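Local coordinates for elongation factor G (Thermus thermophilus, PDB 2DY1), which binds GTP together with magnesium and probably acts as a GTPase in the elongation stage of protein synthesis, at residues A[89-92]-A[93-97]; A[502-505]-A[506-510]; A[552-555]-A[556-560]. All coordinates share one frame; numbering follows the deposited sequence.

Interaction 1 of 3, residues A[89-92]-A[93-97]; sequences GEIR and GALEA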
loop_
_atom_site.group_PDB
_atom_site.type_symbol
_atom_site.label_atom_id
_atom_site.label_comp_id
_atom_site.label_asym_id
_atom_site.label_seq_id
_atom_site.Cartn_x
_atom_site.Cartn_y
_atom_site.Cartn_z
ATOM N N GLY A 89 -0.593 -2.660 1.521
ATOM C CA GLY A 89 0.453 -3.443 2.173
ATOM C C GLY A 89 0.138 -4.935 2.166
ATOM O O GLY A 89 0.927 -5.782 1.709
ATOM N N GLU A 90 -1.052 -5.263 2.631
ATOM C CA GLU A 90 -1.481 -6.649 2.690
ATOM C C GLU A 90 -1.725 -7.250 1.319
ATOM O O GLU A 90 -1.420 -8.413 1.087
ATOM C CB GLU A 90 -2.752 -6.742 3.538
ATOM C CG GLU A 90 -2.481 -6.657 5.030
ATOM C CD GLU A 90 -1.940 -7.968 5.576
ATOM O OE1 GLU A 90 -0.732 -8.247 5.419
ATOM O OE2 GLU A 90 -2.736 -8.740 6.140
ATOM N N ILE A 91 -2.282 -6.456 0.413
ATOM C CA ILE A 91 -2.535 -6.950 -0.928
ATOM C C ILE A 91 -1.224 -7.319 -1.614
ATOM O O ILE A 91 -1.102 -8.423 -2.174
ATOM C CB ILE A 91 -3.281 -5.902 -1.779
ATOM C CG1 ILE A 91 -4.667 -5.649 -1.168
ATOM C CG2 ILE A 91 -3.460 -6.424 -3.233
ATOM C CD1 ILE A 91 -5.439 -4.479 -1.805
ATOM N N ARG A 92 -0.255 -6.414 -1.588
ATOM C CA ARG A 92 1.013 -6.716 -2.265
ATOM C C ARG A 92 1.752 -7.845 -1.562
ATOM O O ARG A 92 2.393 -8.682 -2.221
ATOM C CB ARG A 92 1.854 -5.443 -2.405
ATOM C CG ARG A 92 1.205 -4.469 -3.421
ATOM C CD ARG A 92 2.073 -3.298 -3.769
ATOM N NE ARG A 92 1.371 -2.381 -4.680
ATOM C CZ ARG A 92 1.984 -1.424 -5.370
ATOM N NH1 ARG A 92 3.294 -1.271 -5.250
ATOM N NH2 ARG A 92 1.291 -0.625 -6.171
ATOM N N GLY A 93 1.633 -7.898 -0.241
ATOM C CA GLY A 93 2.263 -8.979 0.505
ATOM C C GLY A 93 1.675 -10.336 0.123
ATOM O O GLY A 93 2.403 -11.322 0.007
ATOM N N ALA A 94 0.355 -10.412 -0.061
ATOM C CA ALA A 94 -0.294 -11.674 -0.432
ATOM C C ALA A 94 0.160 -12.112 -1.819
ATOM O O ALA A 94 0.416 -13.290 -2.036
ATOM C CB ALA A 94 -1.819 -11.534 -0.397
ATOM N N LEU A 95 0.274 -11.163 -2.745
ATOM C CA LEU A 95 0.708 -11.506 -4.094
ATOM C C LEU A 95 2.171 -11.965 -4.068
ATOM O O LEU A 95 2.538 -12.923 -4.755
ATOM C CB LEU A 95 0.487 -10.311 -5.045
ATOM C CG LEU A 95 -1.003 -10.119 -5.394
ATOM C CD1 LEU A 95 -1.235 -8.737 -5.962
ATOM C CD2 LEU A 95 -1.469 -11.216 -6.361
ATOM N N GLU A 96 3.001 -11.291 -3.274
ATOM C CA GLU A 96 4.420 -11.677 -3.133
ATOM C C GLU A 96 4.550 -13.115 -2.671
ATOM O O GLU A 96 5.462 -13.849 -3.085
ATOM C CB GLU A 96 5.098 -10.853 -2.048
ATOM C CG GLU A 96 5.732 -9.592 -2.426
ATOM C CD GLU A 96 6.724 -9.189 -1.351
ATOM O OE1 GLU A 96 7.313 -8.120 -1.471
ATOM O OE2 GLU A 96 6.919 -9.967 -0.385
ATOM N N ALA A 97 3.650 -13.504 -1.768
ATOM C CA ALA A 97 3.641 -14.819 -1.168
ATOM C C ALA A 97 3.107 -15.947 -2.013
ATOM O O ALA A 97 3.324 -17.095 -1.685
ATOM C CB ALA A 97 2.827 -14.769 0.140
#
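Leu95 reaches back to Ile91 because its CG stands beside the backbone N (chi1 -74°), which directs the isobutyl group toward the preceding turn of helix 88-97. There CD1 of Leu95 lies 4.2 Å from CG2 of Ile91, a light contact between methyl groups, while CG of Leu95 is 3.6 Å from Ile91 O. Glu96 starts in a similar way, with a chi1 of -90°, and its CG rests 3.5 Å from Arg92 O before the extended remainder of the chain carries the carboxylate clear of the helix.

Four successive backbone bonds of 2.9 to 3.1 Å join the two turns: Gly93 N to Gly89 O, Ala94 N to Glu90 O, Leu95 N to Ile91 O and Glu96 N to Arg92 O. This is the i to i+4 pattern of an alpha-helix. The methyl group of Ala94 adds a contact beside one of these bonds, with CB 3.5 Å from Glu90 O.

Beyond the two turns, Leu95 packs on Val121 of helix 113-124 and on Ala13 and Val15 of strand 9-16. Glu90 OE2 receives Thr64 N and pairs with Lys290 NZ, whereas Arg92 NH1 bonds Arg377 O. Glu96 divides its oxygens between Ala376 N, at OE1, and Lys287 NZ, at OE2. The helix follows the loop containing Pro82, which corresponds to the region usually called switch II in translational GTPases.

The chemistry is thus two-sided: Leu95 packs the helix on its neighbours within the GTP-binding domain, and charged chains reach out to Thr64 as well as to residues further along the chain. With a lysine and a backbone N-H on its two oxygens, Glu96 is probably held as a carboxylate.

Interaction 2 of 3, residues A[502-505]-A[506-510]; sequences GVIP and SKYQE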
loop_
_atom_site.group_PDB
_atom_site.type_symbol
_atom_site.label_atom_id
_atom_site.label_comp_id
_atom_site.label_asym_id
_atom_site.label_seq_id
_atom_site.Cartn_x
_atom_site.Cartn_y
_atom_site.Cartn_z
ATOM N N GLY A 502 41.917 40.422 8.453
ATOM C CA GLY A 502 42.000 39.468 9.547
ATOM C C GLY A 502 41.357 39.968 10.833
ATOM O O GLY A 502 41.736 39.515 11.933
ATOM N N VAL A 503 40.383 40.872 10.723
ATOM C CA VAL A 503 39.742 41.424 11.923
ATOM C C VAL A 503 39.008 40.351 12.720
ATOM O O VAL A 503 38.768 40.531 13.913
ATOM C CB VAL A 503 38.820 42.633 11.609
ATOM C CG1 VAL A 503 39.689 43.804 11.079
ATOM C CG2 VAL A 503 37.757 42.268 10.582
ATOM N N ILE A 504 38.607 39.272 12.053
ATOM C CA ILE A 504 38.039 38.100 12.745
ATOM C C ILE A 504 38.813 36.943 12.121
ATOM O O ILE A 504 38.864 36.802 10.890
ATOM C CB ILE A 504 36.518 37.815 12.497
ATOM C CG1 ILE A 504 35.633 38.911 13.095
ATOM C CG2 ILE A 504 36.153 36.464 13.190
ATOM C CD1 ILE A 504 34.144 38.789 12.722
ATOM N N PRO A 505 39.437 36.096 12.950
ATOM C CA PRO A 505 40.193 34.970 12.397
ATOM C C PRO A 505 39.274 33.980 11.701
ATOM O O PRO A 505 38.113 33.808 12.098
ATOM C CB PRO A 505 40.863 34.358 13.630
ATOM C CG PRO A 505 40.922 35.485 14.600
ATOM C CD PRO A 505 39.605 36.173 14.410
ATOM N N SER A 506 39.798 33.325 10.672
ATOM C CA SER A 506 39.021 32.361 9.902
ATOM C C SER A 506 38.510 31.209 10.755
ATOM O O SER A 506 37.513 30.580 10.416
ATOM C CB SER A 506 39.862 31.805 8.746
ATOM O OG SER A 506 41.012 31.138 9.234
ATOM N N LYS A 507 39.180 30.935 11.868
ATOM C CA LYS A 507 38.754 29.841 12.734
ATOM C C LYS A 507 37.381 30.067 13.355
ATOM O O LYS A 507 36.798 29.140 13.909
ATOM C CB LYS A 507 39.769 29.610 13.854
ATOM C CG LYS A 507 39.799 30.711 14.884
ATOM C CD LYS A 507 40.819 30.425 15.967
ATOM C CE LYS A 507 40.822 31.544 16.995
ATOM N NZ LYS A 507 41.869 31.345 18.041
ATOM N N TYR A 508 36.864 31.290 13.294
ATOM C CA TYR A 508 35.542 31.543 13.858
ATOM C C TYR A 508 34.442 31.540 12.801
ATOM O O TYR A 508 33.274 31.738 13.127
ATOM C CB TYR A 508 35.504 32.872 14.615
ATOM C CG TYR A 508 36.261 32.844 15.918
ATOM C CD1 TYR A 508 36.044 31.827 16.850
ATOM C CD2 TYR A 508 37.185 33.836 16.229
ATOM C CE1 TYR A 508 36.733 31.802 18.066
ATOM C CE2 TYR A 508 37.883 33.821 17.436
ATOM C CZ TYR A 508 37.651 32.803 18.351
ATOM O OH TYR A 508 38.331 32.791 19.549
ATOM N N GLN A 509 34.803 31.301 11.541
ATOM C CA GLN A 509 33.798 31.306 10.482
ATOM C C GLN A 509 32.713 30.258 10.716
ATOM O O GLN A 509 31.530 30.534 10.551
ATOM C CB GLN A 509 34.436 31.077 9.102
ATOM C CG GLN A 509 33.442 31.243 7.956
ATOM C CD GLN A 509 34.033 30.972 6.577
ATOM O OE1 GLN A 509 35.208 31.246 6.322
ATOM N NE2 GLN A 509 33.204 30.450 5.672
ATOM N N GLU A 510 33.110 29.052 11.103
ATOM C CA GLU A 510 32.132 27.991 11.346
ATOM C C GLU A 510 31.157 28.367 12.472
ATOM O O GLU A 510 29.949 28.154 12.360
ATOM C CB GLU A 510 32.858 26.686 11.691
ATOM C CG GLU A 510 31.943 25.486 11.876
ATOM C CD GLU A 510 32.640 24.317 12.554
ATOM O OE1 GLU A 510 32.067 23.206 12.562
ATOM O OE2 GLU A 510 33.755 24.510 13.085
#
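Pro505 and Tyr508 are joined first by a polar contact. Tyr508 N donates to Pro505 O over 3.1 Å, nearly straight at the hydrogen (168°), although the donor stands well above the carbonyl plane, 45° out of it. Gln509 N makes the next i to i+3 bond, to Ser506 O at 3.0 Å, so two such bonds follow each other along the chain.

The remaining contacts are apolar and gather round the tyrosine. CD of Pro505 approaches the ring near its plane, 3.8 Å from Tyr508 CD2, and the two side chains run alongside each other. Ile504 comes across at about a right angle, with CG2 3.9 Å from Tyr508 CB. Over one ring face lies Lys507: a chi1 of 70° sets its CG between backbone N and carbonyl carbon, 4.2 Å above the ring plane. The same CG is 4.0 Å from Pro505 CB.

Outside the segments, Ile504 packs on Trp497 of strand 494-497 and Pro505 on Tyr542. The Tyr508 N to Pro505 O bond, with helix-like backbone angles at Ser506 and Lys507, fits a type I beta turn spanning Pro505 to Tyr508, which leads the strand-to-helix loop of EF-G domain IV into helix 509-520.

Interaction 3 of 3, residues A[552-555]-A[556-560]; sequences FQIA and ASLAF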
loop_
_atom_site.group_PDB
_atom_site.type_symbol
_atom_site.label_atom_id
_atom_site.label_comp_id
_atom_site.label_asym_id
_atom_site.label_seq_id
_atom_site.Cartn_x
_atom_site.Cartn_y
_atom_site.Cartn_z
ATOM N N PHE A 552 31.017 34.098 19.602
ATOM C CA PHE A 552 30.728 34.421 18.207
ATOM C C PHE A 552 29.394 33.841 17.725
ATOM O O PHE A 552 28.739 34.451 16.890
ATOM C CB PHE A 552 31.890 34.002 17.287
ATOM C CG PHE A 552 32.921 35.090 17.101
ATOM C CD1 PHE A 552 34.159 35.022 17.739
ATOM C CD2 PHE A 552 32.604 36.236 16.369
ATOM C CE1 PHE A 552 35.064 36.087 17.654
ATOM C CE2 PHE A 552 33.495 37.306 16.279
ATOM C CZ PHE A 552 34.733 37.229 16.925
ATOM N N GLN A 553 28.971 32.693 18.261
ATOM C CA GLN A 553 27.680 32.119 17.867
ATOM C C GLN A 553 26.598 33.064 18.354
ATOM O O GLN A 553 25.641 33.349 17.639
ATOM C CB GLN A 553 27.451 30.744 18.514
ATOM C CG GLN A 553 28.449 29.671 18.133
ATOM C CD GLN A 553 28.097 28.304 18.725
ATOM O OE1 GLN A 553 28.976 27.472 18.952
ATOM N NE2 GLN A 553 26.807 28.067 18.960
ATOM N N ILE A 554 26.746 33.549 19.590
ATOM C CA ILE A 554 25.764 34.470 20.142
ATOM C C ILE A 554 25.761 35.800 19.396
ATOM O O ILE A 554 24.704 36.326 19.055
ATOM C CB ILE A 554 26.026 34.749 21.652
ATOM C CG1 ILE A 554 25.965 33.443 22.446
ATOM C CG2 ILE A 554 25.006 35.754 22.169
ATOM C CD1 ILE A 554 26.301 33.613 23.918
ATOM N N ALA A 555 26.947 36.366 19.170
ATOM C CA ALA A 555 27.030 37.637 18.465
ATOM C C ALA A 555 26.377 37.508 17.086
ATOM O O ALA A 555 25.651 38.400 16.646
ATOM C CB ALA A 555 28.491 38.062 18.332
ATOM N N ALA A 556 26.627 36.382 16.423
ATOM C CA ALA A 556 26.061 36.139 15.096
ATOM C C ALA A 556 24.533 36.020 15.169
ATOM O O ALA A 556 23.814 36.580 14.335
ATOM C CB ALA A 556 26.687 34.872 14.487
ATOM N N SER A 557 24.039 35.323 16.194
ATOM C CA SER A 557 22.592 35.164 16.375
ATOM C C SER A 557 21.940 36.514 16.644
ATOM O O SER A 557 20.901 36.845 16.062
ATOM C CB SER A 557 22.310 34.192 17.529
ATOM O OG SER A 557 20.917 34.133 17.797
ATOM N N LEU A 558 22.559 37.308 17.522
ATOM C CA LEU A 558 22.052 38.638 17.843
ATOM C C LEU A 558 22.017 39.487 16.594
ATOM O O LEU A 558 21.060 40.232 16.362
ATOM C CB LEU A 558 22.943 39.306 18.898
ATOM C CG LEU A 558 22.875 38.749 20.324
ATOM C CD1 LEU A 558 23.846 39.513 21.222
ATOM C CD2 LEU A 558 21.449 38.880 20.854
ATOM N N ALA A 559 23.064 39.369 15.777
ATOM C CA ALA A 559 23.129 40.128 14.540
ATOM C C ALA A 559 21.990 39.695 13.623
ATOM O O ALA A 559 21.311 40.533 13.039
ATOM C CB ALA A 559 24.494 39.921 13.854
ATOM N N PHE A 560 21.767 38.389 13.502
ATOM C CA PHE A 560 20.688 37.925 12.639
ATOM C C PHE A 560 19.321 38.468 13.075
ATOM O O PHE A 560 18.555 38.988 12.261
ATOM C CB PHE A 560 20.655 36.393 12.586
ATOM C CG PHE A 560 19.627 35.860 11.631
ATOM C CD1 PHE A 560 18.313 35.649 12.049
ATOM C CD2 PHE A 560 19.949 35.647 10.294
ATOM C CE1 PHE A 560 17.322 35.235 11.140
ATOM C CE2 PHE A 560 18.966 35.236 9.374
ATOM C CZ PHE A 560 17.656 35.034 9.804
#
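Ala556 N to Phe552 O, Ser557 N to Gln553 O and Ala559 N to Ala555 O, each 2.9 Å, together with Leu558 N to Ile554 O at 2.8 Å, the straightest of the four at the hydrogen (169°), give the unbroken i to i+4 bonding of an alpha-helix.

The side chains that meet most directly are Ile554 and Leu558, which run alongside each other in the same direction. Leu558 CG stands beside its backbone N (chi1 -71°), and this leans the branch over the preceding turn, with CG 3.3 Å from Ile554 O. One methyl of the fork, CD1, then lies 4.0 Å from Ile554 CG2. Small side chains sit close to the carbonyl oxygens of the turn before: CB of Ala556 is 3.2 Å from Phe552 O, and CB of Ala559 is 3.4 Å from Ala555 O.

Other faces of the helix have different neighbours. Phe552 and the small Ala555 and Ala559 contact Val483 and Leu485 of strand 477-489. Gln553 and Ser557 turn to helix 509-520, where they touch Glu514, Glu518 and Ala519.

The chemistry therefore changes round the helix. Alanine and aromatic side chains meet the sheet, polar chains meet the adjacent helix, and Ile554 and Leu558 occupy a more accessible side, where Leu558 lies against the Ile554 carbonyl. Cohesion between the two turns comes from peptide hydrogen bonding, with aliphatic packing added at one position.

Interaction 1 is mostly buried and lies in the GTP-binding domain; interactions 2 and 3, partly buried, share domain IV and lie about 58 Å and 54 Å from interaction 1, centre to centre. The latter two touch directly: Tyr508 CD2 is 3.4 Å from Phe552 CE1, and Ile504 CD1 lies 3.9 Å from Phe552 CE2, so the turn before helix 509-520 packs against helix 549-566. Interactions 1 and 3 have the same helical bonding and a similar isoleucine–leucine pair, but interaction 1 adds salt bridges to other parts of the chain, whereas interaction 3 relies on alanines and aromatic packing. Interaction 2 alone is built on i to i+3 turns.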